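Local coordinates for protein dally-like, isoform A (Drosophila melanogaster, PDB 6XTZ) that probably acts as a cell-surface heparan sulfate proteoglycan of the glypican family, binding Wnt and Hedgehog proteins and shielding the Wnt lipid to allow signalling at a distance, at residues L230-H235 and T248-N253; D266-N271 and N528-L533. The protein carries 5 engineered substitutions. One frame throughout, in Å; residues are numbered along the deposited sequence.

In the fold
From the N terminus, the chain first forms contact 1, where helix 224-234 and helix 248-258 pair within the cysteine-rich end of this elongated glypican core, helical and without strands. It closes a short loop, with 12 residues between the segments. The next helix, 263-283, opens contact 2, which closes only when the chain returns as helix 513-538. The 256 residues between include the unmodelled 324-437. The two contacts are thus in series, neither enclosing nor crossing the other, and their centres lie about 31 Å apart. Contact 1 is local and peripheral; contact 2, whose centre is about 7 Å from the centre of the chain, ties helix 513-538, the last in the model, to mid-chain helix 263-283.

Contact 1. Residues L230-H235 and T248-N253; sequences LTKMQH and TNYCVN
The ring of Tyr250 carries Met233 CG over one face, 3.8 Å from its centroid, and has the backbone O of Lys232 at its edge, near the ring plane. This CH-pi contact, displaced toward CE2, joins the arms of an antiparallel helical hairpin, helices 224-234 and 248-258; the axes of the two short helical segments pass 9.9 Å apart at 165°. The Cys226-Cys258 disulfide staples the same two helices in this cysteine-rich part of the glypican core. With CG opposite the backbone N (chi1 176°), Tyr250 reaches across to the other helix, where its OH lies 3.3 Å from Met233 CA. The methylenes of Lys232 cross this tip at about a right angle, CG coming within 3.6 Å of OH; lysine suits this partly exposed place because its methylenes can cover the tyrosine tip while the ammonium extends beyond. Lys232 O itself accepts a hydrogen bond from Trp484 NE1. Tyrosine fits because a broad, flat ring can fill the space between two helices; an alanine in its place would probably open a gap and leave Met233 CG, deprived of its ring face, less firmly placed. Methionine, being flexible, bends at chi2 (-90°) so that its sulfur leaves the ring obliquely, a Met-aromatic contact, and turns to Cys251, disulfide-bonded to Cys468. There Met233 SD lies 3.7 Å from Cys251 CB, and Met233 CE ends 3.9 Å from Cys251 SG.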
loop_
_atom_site.group_PDB
_atom_site.type_symbol
_atom_site.label_atom_id
_atom_site.label_comp_id
_atom_site.label_asym_id
_atom_site.label_seq_id
_atom_site.Cartn_x
_atom_site.Cartn_y
_atom_site.Cartn_z
ATOM N N LEU A 230 28.602 9.934 1.877
ATOM C CA LEU A 230 28.669 8.481 1.994
ATOM C C LEU A 230 30.110 7.998 2.105
ATOM O O LEU A 230 30.408 7.088 2.887
ATOM C CB LEU A 230 27.972 7.839 0.795
ATOM C CG LEU A 230 27.601 6.360 0.866
ATOM C CD1 LEU A 230 26.642 6.116 2.018
ATOM C CD2 LEU A 230 26.981 5.919 -0.449
ATOM N N THR A 231 31.017 8.597 1.334
ATOM C CA THR A 231 32.409 8.162 1.352
ATOM C C THR A 231 33.133 8.639 2.603
ATOM O O THR A 231 33.963 7.909 3.157
ATOM C CB THR A 231 33.125 8.664 0.104
ATOM O OG1 THR A 231 33.173 10.093 0.134
ATOM C CG2 THR A 231 32.367 8.233 -1.119
ATOM N N LYS A 232 32.840 9.861 3.056
ATOM C CA LYS A 232 33.407 10.337 4.312
ATOM C C LYS A 232 33.002 9.443 5.474
ATOM O O LYS A 232 33.781 9.253 6.416
ATOM C CB LYS A 232 32.976 11.783 4.569
ATOM C CG LYS A 232 33.619 12.424 5.789
ATOM C CD LYS A 232 33.101 13.838 6.001
ATOM C CE LYS A 232 33.705 14.471 7.241
ATOM N NZ LYS A 232 33.179 15.843 7.479
ATOM N N MET A 233 31.801 8.866 5.414
ATOM C CA MET A 233 31.323 8.009 6.489
ATOM C C MET A 233 31.935 6.617 6.405
ATOM O O MET A 233 32.396 6.074 7.415
ATOM C CB MET A 233 29.793 7.930 6.450
ATOM C CG MET A 233 29.161 7.094 7.554
ATOM S SD MET A 233 28.959 5.355 7.124
ATOM C CE MET A 233 27.971 5.481 5.634
ATOM N N GLN A 234 31.962 6.029 5.210
ATOM C CA GLN A 234 32.271 4.609 5.084
ATOM C C GLN A 234 33.748 4.331 4.815
ATOM O O GLN A 234 34.282 3.329 5.306
ATOM C CB GLN A 234 31.415 3.989 3.973
ATOM C CG GLN A 234 31.634 2.495 3.769
ATOM C CD GLN A 234 30.719 1.900 2.716
ATOM O OE1 GLN A 234 29.775 2.545 2.258
ATOM N NE2 GLN A 234 30.997 0.662 2.324
ATOM N N HIS A 235 34.428 5.187 4.053
ATOM C CA HIS A 235 35.778 4.884 3.592
ATOM C C HIS A 235 36.861 5.816 4.114
ATOM O O HIS A 235 38.003 5.375 4.268
ATOM C CB HIS A 235 35.833 4.894 2.055
ATOM C CG HIS A 235 34.978 3.848 1.412
ATOM N ND1 HIS A 235 35.164 2.499 1.623
ATOM C CD2 HIS A 235 33.932 3.955 0.559
ATOM C CE1 HIS A 235 34.268 1.820 0.930
ATOM N NE2 HIS A 235 33.508 2.679 0.276
ATOM N N THR A 248 27.271 4.002 14.421
ATOM C CA THR A 248 25.951 3.636 13.917
ATOM C C THR A 248 25.109 4.872 13.625
ATOM O O THR A 248 24.609 5.050 12.508
ATOM C CB THR A 248 25.243 2.723 14.919
ATOM O OG1 THR A 248 26.007 1.524 15.088
ATOM C CG2 THR A 248 23.849 2.362 14.422
ATOM N N ASN A 249 24.946 5.744 14.624
ATOM C CA ASN A 249 24.159 6.958 14.426
ATOM C C ASN A 249 24.747 7.836 13.330
ATOM O O ASN A 249 24.001 8.498 12.598
ATOM C CB ASN A 249 24.055 7.734 15.739
ATOM C CG ASN A 249 23.174 7.036 16.758
ATOM O OD1 ASN A 249 22.737 5.903 16.548
ATOM N ND2 ASN A 249 22.911 7.707 17.873
ATOM N N TYR A 250 26.074 7.852 13.198
ATOM C CA TYR A 250 26.704 8.570 12.097
ATOM C C TYR A 250 26.314 7.956 10.756
ATOM O O TYR A 250 25.938 8.670 9.819
ATOM C CB TYR A 250 28.223 8.575 12.288
ATOM C CG TYR A 250 29.009 9.208 11.160
ATOM C CD1 TYR A 250 28.538 10.335 10.498
ATOM C CD2 TYR A 250 30.239 8.688 10.776
ATOM C CE1 TYR A 250 29.261 10.912 9.469
ATOM C CE2 TYR A 250 30.969 9.261 9.754
ATOM C CZ TYR A 250 30.476 10.372 9.104
ATOM O OH TYR A 250 31.200 10.944 8.083
ATOM N N CYS A 251 26.386 6.625 10.654
ATOM C CA CYS A 251 25.968 5.955 9.426
ATOM C C CYS A 251 24.492 6.203 9.133
ATOM O O CYS A 251 24.120 6.477 7.987
ATOM C CB CYS A 251 26.248 4.455 9.525
ATOM S SG CYS A 251 25.731 3.494 8.081
ATOM N N VAL A 252 23.637 6.107 10.156
ATOM C CA VAL A 252 22.200 6.271 9.939
ATOM C C VAL A 252 21.891 7.671 9.422
ATOM O O VAL A 252 21.077 7.843 8.506
ATOM C CB VAL A 252 21.419 5.958 11.230
ATOM C CG1 VAL A 252 19.954 6.334 11.070
ATOM C CG2 VAL A 252 21.553 4.486 11.587
ATOM N N ASN A 253 22.540 8.690 9.991
ATOM C CA ASN A 253 22.301 10.057 9.542
ATOM C C ASN A 253 22.724 10.259 8.094
ATOM O O ASN A 253 22.087 11.026 7.363
ATOM C CB ASN A 253 23.035 11.045 10.449
ATOM C CG ASN A 253 22.339 11.238 11.778
ATOM O OD1 ASN A 253 21.117 11.120 11.873
ATOM N ND2 ASN A 253 23.112 11.542 12.814
#

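Contact 2. Residues D266-N271 and N528-L533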
loop_
_atom_site.group_PDB
_atom_site.type_symbol
_atom_site.label_atom_id
_atom_site.label_comp_id
_atom_site.label_asym_id
_atom_site.label_seq_id
_atom_site.Cartn_x
_atom_site.Cartn_y
_atom_site.Cartn_z
ATOM N N ASP A 266 7.702 8.258 3.146
ATOM C CA ASP A 266 7.735 7.367 4.300
ATOM C C ASP A 266 6.554 7.618 5.232
ATOM O O ASP A 266 5.917 6.670 5.702
ATOM C CB ASP A 266 9.057 7.535 5.046
ATOM C CG ASP A 266 9.035 6.906 6.421
ATOM O OD1 ASP A 266 8.710 5.705 6.523
ATOM O OD2 ASP A 266 9.356 7.613 7.398
ATOM N N SER A 267 6.246 8.888 5.510
ATOM C CA SER A 267 5.162 9.188 6.441
ATOM C C SER A 267 3.811 8.783 5.866
ATOM O O SER A 267 2.969 8.226 6.581
ATOM C CB SER A 267 5.175 10.674 6.805
ATOM O OG SER A 267 4.929 11.486 5.672
ATOM N N GLU A 268 3.586 9.043 4.577
ATOM C CA GLU A 268 2.331 8.629 3.958
ATOM C C GLU A 268 2.243 7.113 3.821
ATOM O O GLU A 268 1.139 6.556 3.843
ATOM C CB GLU A 268 2.165 9.299 2.595
ATOM C CG GLU A 268 2.053 10.814 2.659
ATOM C CD GLU A 268 0.793 11.286 3.366
ATOM O OE1 GLU A 268 -0.143 10.478 3.543
ATOM O OE2 GLU A 268 0.738 12.474 3.744
ATOM N N TRP A 269 3.384 6.434 3.679
ATOM C CA TRP A 269 3.379 4.975 3.663
ATOM C C TRP A 269 2.852 4.420 4.980
ATOM O O TRP A 269 2.134 3.414 4.997
ATOM C CB TRP A 269 4.787 4.451 3.380
ATOM C CG TRP A 269 4.871 2.964 3.188
ATOM C CD1 TRP A 269 5.141 2.027 4.143
ATOM C CD2 TRP A 269 4.697 2.244 1.960
ATOM N NE1 TRP A 269 5.143 0.770 3.587
ATOM C CE2 TRP A 269 4.871 0.876 2.249
ATOM C CE3 TRP A 269 4.411 2.626 0.645
ATOM C CZ2 TRP A 269 4.767 -0.112 1.271
ATOM C CZ3 TRP A 269 4.309 1.644 -0.324
ATOM C CH2 TRP A 269 4.486 0.290 -0.006
ATOM N N GLU A 270 3.193 5.071 6.095
ATOM C CA GLU A 270 2.632 4.679 7.382
ATOM C C GLU A 270 1.130 4.922 7.423
ATOM O O GLU A 270 0.378 4.102 7.962
ATOM C CB GLU A 270 3.333 5.429 8.515
ATOM C CG GLU A 270 4.795 5.053 8.696
ATOM C CD GLU A 270 5.410 5.685 9.929
ATOM O OE1 GLU A 270 4.682 6.375 10.671
ATOM O OE2 GLU A 270 6.623 5.494 10.157
ATOM N N ASN A 271 0.673 6.046 6.861
ATOM C CA ASN A 271 -0.765 6.290 6.771
ATOM C C ASN A 271 -1.443 5.231 5.911
ATOM O O ASN A 271 -2.560 4.796 6.213
ATOM C CB ASN A 271 -1.037 7.686 6.208
ATOM C CG ASN A 271 -0.560 8.793 7.128
ATOM O OD1 ASN A 271 -0.377 8.588 8.327
ATOM N ND2 ASN A 271 -0.365 9.980 6.568
ATOM N N ASN A 528 -3.703 9.319 -2.777
ATOM C CA ASN A 528 -5.012 9.058 -3.364
ATOM C C ASN A 528 -5.586 7.737 -2.867
ATOM O O ASN A 528 -6.789 7.634 -2.598
ATOM C CB ASN A 528 -4.910 9.062 -4.889
ATOM C CG ASN A 528 -6.249 8.849 -5.562
ATOM O OD1 ASN A 528 -7.292 9.215 -5.023
ATOM N ND2 ASN A 528 -6.227 8.249 -6.747
ATOM N N ALA A 529 -4.739 6.712 -2.737
ATOM C CA ALA A 529 -5.208 5.430 -2.223
ATOM C C ALA A 529 -5.593 5.522 -0.753
ATOM O O ALA A 529 -6.494 4.804 -0.303
ATOM C CB ALA A 529 -4.139 4.358 -2.429
ATOM N N ILE A 530 -4.927 6.394 0.007
ATOM C CA ILE A 530 -5.246 6.543 1.423
ATOM C C ILE A 530 -6.633 7.149 1.597
ATOM O O ILE A 530 -7.366 6.799 2.530
ATOM C CB ILE A 530 -4.160 7.381 2.122
ATOM C CG1 ILE A 530 -2.812 6.664 2.044
ATOM C CG2 ILE A 530 -4.530 7.657 3.572
ATOM C CD1 ILE A 530 -1.659 7.482 2.566
ATOM N N VAL A 531 -7.020 8.059 0.703
ATOM C CA VAL A 531 -8.355 8.642 0.772
ATOM C C VAL A 531 -9.415 7.584 0.490
ATOM O O VAL A 531 -10.459 7.539 1.153
ATOM C CB VAL A 531 -8.466 9.835 -0.196
ATOM C CG1 VAL A 531 -9.893 10.363 -0.236
ATOM C CG2 VAL A 531 -7.502 10.936 0.212
ATOM N N HIS A 532 -9.164 6.710 -0.487
ATOM C CA HIS A 532 -10.130 5.663 -0.803
ATOM C C HIS A 532 -10.233 4.644 0.327
ATOM O O HIS A 532 -11.328 4.159 0.632
ATOM C CB HIS A 532 -9.754 4.978 -2.115
ATOM C CG HIS A 532 -9.779 5.892 -3.300
ATOM N ND1 HIS A 532 -9.313 5.516 -4.541
ATOM C CD2 HIS A 532 -10.214 7.167 -3.433
ATOM C CE1 HIS A 532 -9.460 6.519 -5.387
ATOM N NE2 HIS A 532 -10.004 7.533 -4.740
ATOM N N LEU A 533 -9.106 4.315 0.962
ATOM C CA LEU A 533 -9.142 3.387 2.089
ATOM C C LEU A 533 -9.920 3.969 3.263
ATOM O O LEU A 533 -10.700 3.261 3.910
ATOM C CB LEU A 533 -7.720 3.024 2.517
ATOM C CG LEU A 533 -6.932 2.118 1.572
ATOM C CD1 LEU A 533 -5.495 1.987 2.046
ATOM C CD2 LEU A 533 -7.589 0.751 1.469
#
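Ile530 reaches from helix 513-538 to Glu268 and Asn271 on helix 263-283, packing two distant parts of the chain together in the helical bundle of the glypican core. Its CB already points at the other helix. The work is done by the longer branch: CG1 lies opposite the carbonyl carbon (chi1 -62°) and, with chi2 extended at 174°, acts as a spacer that pushes CD1 forward. That one methyl meets three atoms: the backbone O of Glu268 at 3.2 Å from CD1, Glu268 OE1 at 3.5 Å from CD1, and Asn271 CB at 3.7 Å from CD1. Glu268 crosses the isoleucine at about a right angle, and its bend at chi2 lays the carboxylate along its own helix toward the next turn, where Asn271 stands. There Asn271 ND2 donates to Glu268 OE1 over 3.1 Å, nearly straight at 160°, from well above the carboxylate plane but close to its own amide plane. Alongside, Leu533, one turn after Ile530, packs on Phe272, Ala275, Met276 and Val279, continuing the interface. Isoleucine suits its place because its long branch reaches the helix, and asparagine because its CB packs while its amide N-H satisfies the glutamate. No polar bond spans these two segments, so what passes between them is van der Waals packing of one methyl, faced by the backbone O of Glu268 and by an OE1 already satisfied within its own helix.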